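Local coordinates for protein Exo-1,3/1,4-beta-glucanase (Pseudoalteromonas sp., PDB 3RRX) that probably hydrolyses beta-1,3- and beta-1,4-linked glucans from their chain ends as a family 3 glycoside hydrolase, at residues Q458-K463 against V560-L565. The protein carries 1 engineered substitution. Sequence-based numbering, arbitrary orientation.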
loop_
_atom_site.group_PDB
_atom_site.type_symbol
_atom_site.label_atom_id
_atom_site.label_comp_id
_atom_site.label_asym_id
_atom_site.label_seq_id
_atom_site.Cartn_x
_atom_site.Cartn_y
_atom_site.Cartn_z
ATOM N N GLN A 458 2.186 -25.249 -12.955
ATOM C CA GLN A 458 1.685 -26.173 -13.968
ATOM C C GLN A 458 2.250 -25.847 -15.349
ATOM O O GLN A 458 2.633 -26.738 -16.113
ATOM C CB GLN A 458 0.160 -26.132 -14.006
ATOM C CG GLN A 458 -0.452 -26.858 -15.197
ATOM C CD GLN A 458 -1.952 -26.700 -15.220
ATOM O OE1 GLN A 458 -2.466 -25.576 -15.280
ATOM N NE2 GLN A 458 -2.668 -27.817 -15.122
ATOM N N SER A 459 2.304 -24.561 -15.662
ATOM C CA SER A 459 2.829 -24.119 -16.943
ATOM C C SER A 459 4.267 -24.607 -17.157
ATOM O O SER A 459 4.615 -25.094 -18.236
ATOM C CB SER A 459 2.750 -22.592 -17.029
ATOM O OG SER A 459 3.258 -22.133 -18.258
ATOM N N GLN A 460 5.098 -24.488 -16.126
ATOM C CA GLN A 460 6.506 -24.853 -16.250
ATOM C C GLN A 460 6.730 -26.363 -16.175
ATOM O O GLN A 460 7.594 -26.907 -16.860
ATOM C CB GLN A 460 7.355 -24.102 -15.205
ATOM C CG GLN A 460 7.309 -22.588 -15.419
ATOM C CD GLN A 460 8.335 -21.807 -14.602
ATOM O OE1 GLN A 460 9.313 -22.362 -14.095
ATOM N NE2 GLN A 460 8.109 -20.502 -14.479
ATOM N N VAL A 461 5.949 -27.041 -15.343
ATOM C CA VAL A 461 6.076 -28.492 -15.216
ATOM C C VAL A 461 5.654 -29.177 -16.515
ATOM O O VAL A 461 6.291 -30.134 -16.969
ATOM C CB VAL A 461 5.245 -29.025 -14.044
ATOM C CG1 VAL A 461 5.076 -30.555 -14.148
ATOM C CG2 VAL A 461 5.901 -28.637 -12.736
ATOM N N THR A 462 4.590 -28.670 -17.124
ATOM C CA THR A 462 4.110 -29.221 -18.391
ATOM C C THR A 462 5.156 -29.025 -19.485
ATOM O O THR A 462 5.451 -29.945 -20.249
ATOM C CB THR A 462 2.767 -28.588 -18.789
ATOM O OG1 THR A 462 1.764 -29.032 -17.867
ATOM C CG2 THR A 462 2.362 -28.993 -20.215
ATOM N N LYS A 463 5.732 -27.830 -19.541
ATOM C CA LYS A 463 6.798 -27.540 -20.498
ATOM C C LYS A 463 8.016 -28.455 -20.334
ATOM O O LYS A 463 8.717 -28.744 -21.306
ATOM C CB LYS A 463 7.231 -26.078 -20.395
ATOM C CG LYS A 463 6.239 -25.101 -20.984
ATOM C CD LYS A 463 6.706 -23.656 -20.818
ATOM C CE LYS A 463 5.737 -22.693 -21.489
ATOM N NZ LYS A 463 4.327 -22.940 -21.074
ATOM N N VAL A 560 6.633 -17.472 -8.235
ATOM C CA VAL A 560 6.960 -18.542 -7.293
ATOM C C VAL A 560 7.604 -19.738 -8.017
ATOM O O VAL A 560 8.646 -20.244 -7.602
ATOM C CB VAL A 560 5.716 -18.975 -6.473
ATOM C CG1 VAL A 560 6.034 -20.194 -5.605
ATOM C CG2 VAL A 560 5.234 -17.813 -5.591
ATOM N N ALA A 561 6.984 -20.183 -9.107
ATOM C CA ALA A 561 7.559 -21.251 -9.928
ATOM C C ALA A 561 8.966 -20.916 -10.440
ATOM O O ALA A 561 9.833 -21.787 -10.479
ATOM C CB ALA A 561 6.621 -21.584 -11.120
ATOM N N ASP A 562 9.180 -19.665 -10.849
ATOM C CA ASP A 562 10.479 -19.229 -11.380
ATOM C C ASP A 562 11.634 -19.562 -10.433
ATOM O O ASP A 562 12.736 -19.891 -10.879
ATOM C CB ASP A 562 10.516 -17.712 -11.603
ATOM C CG ASP A 562 9.661 -17.252 -12.766
ATOM O OD1 ASP A 562 9.316 -18.074 -13.646
ATOM O OD2 ASP A 562 9.338 -16.040 -12.796
ATOM N N VAL A 563 11.395 -19.425 -9.132
ATOM C CA VAL A 563 12.438 -19.683 -8.146
ATOM C C VAL A 563 12.443 -21.131 -7.634
ATOM O O VAL A 563 13.503 -21.727 -7.476
ATOM C CB VAL A 563 12.348 -18.701 -6.951
ATOM C CG1 VAL A 563 13.390 -19.049 -5.884
ATOM C CG2 VAL A 563 12.515 -17.247 -7.437
ATOM N N LEU A 564 11.264 -21.691 -7.374
ATOM C CA LEU A 564 11.168 -23.018 -6.766
ATOM C C LEU A 564 11.524 -24.164 -7.713
ATOM O O LEU A 564 11.978 -25.217 -7.263
ATOM C CB LEU A 564 9.767 -23.257 -6.186
ATOM C CG LEU A 564 9.542 -22.801 -4.739
ATOM C CD1 LEU A 564 9.835 -21.308 -4.565
ATOM C CD2 LEU A 564 8.116 -23.132 -4.314
ATOM N N LEU A 565 11.300 -23.967 -9.011
ATOM C CA LEU A 565 11.534 -25.029 -10.002
ATOM C C LEU A 565 12.841 -24.835 -10.762
ATOM O O LEU A 565 13.271 -23.709 -10.971
ATOM C CB LEU A 565 10.395 -25.067 -11.024
ATOM C CG LEU A 565 8.963 -25.320 -10.541
ATOM C CD1 LEU A 565 8.020 -25.442 -11.744
ATOM C CD2 LEU A 565 8.904 -26.583 -9.705
#
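Gln460 NE2 is held between two carboxylates, donating a 2.8 Å hydrogen bond to Asp562 OD1 and another to Glu558 OE2. The bond to Asp562 arrives almost in line with the C-O bond of the acceptor but is somewhat bent at the proton (N-H...O 144°), although OD1 lies close to the plane of the donor amide, and amide and carboxylate are almost coplanar, 25° apart. Gln460 OE1 accepts from Gln573 NE2, so both ends of the amide are used and its flip is fixed. With CG anti to the carbonyl carbon (chi1 -63°) and the chain extended beyond it, the side chain of Gln460 reaches over Ala561, whose CB lies 3.8 Å from NE2. Helices 453-463 and 558-564 meet here in the family 3 C-terminal domain, which is built round a six-stranded mixed sheet. Leu565, just past the end of helix 558-564, turns CD1 against Gln460 CB at 3.8 Å and Val461 CG2 at 4.0 Å; the Val461 and Leu565 side chains cross at about a right angle, and both also touch Ile416 of strand 415-419. A leucine in place of Gln460 would probably leave Asp562 OD1, Glu558 and Gln573 NE2 without the amide partner that each has here. Through OD2, Asp562 forms salt bridges with Arg391 and Arg395 of helix 384-397, which probably favour its charged form.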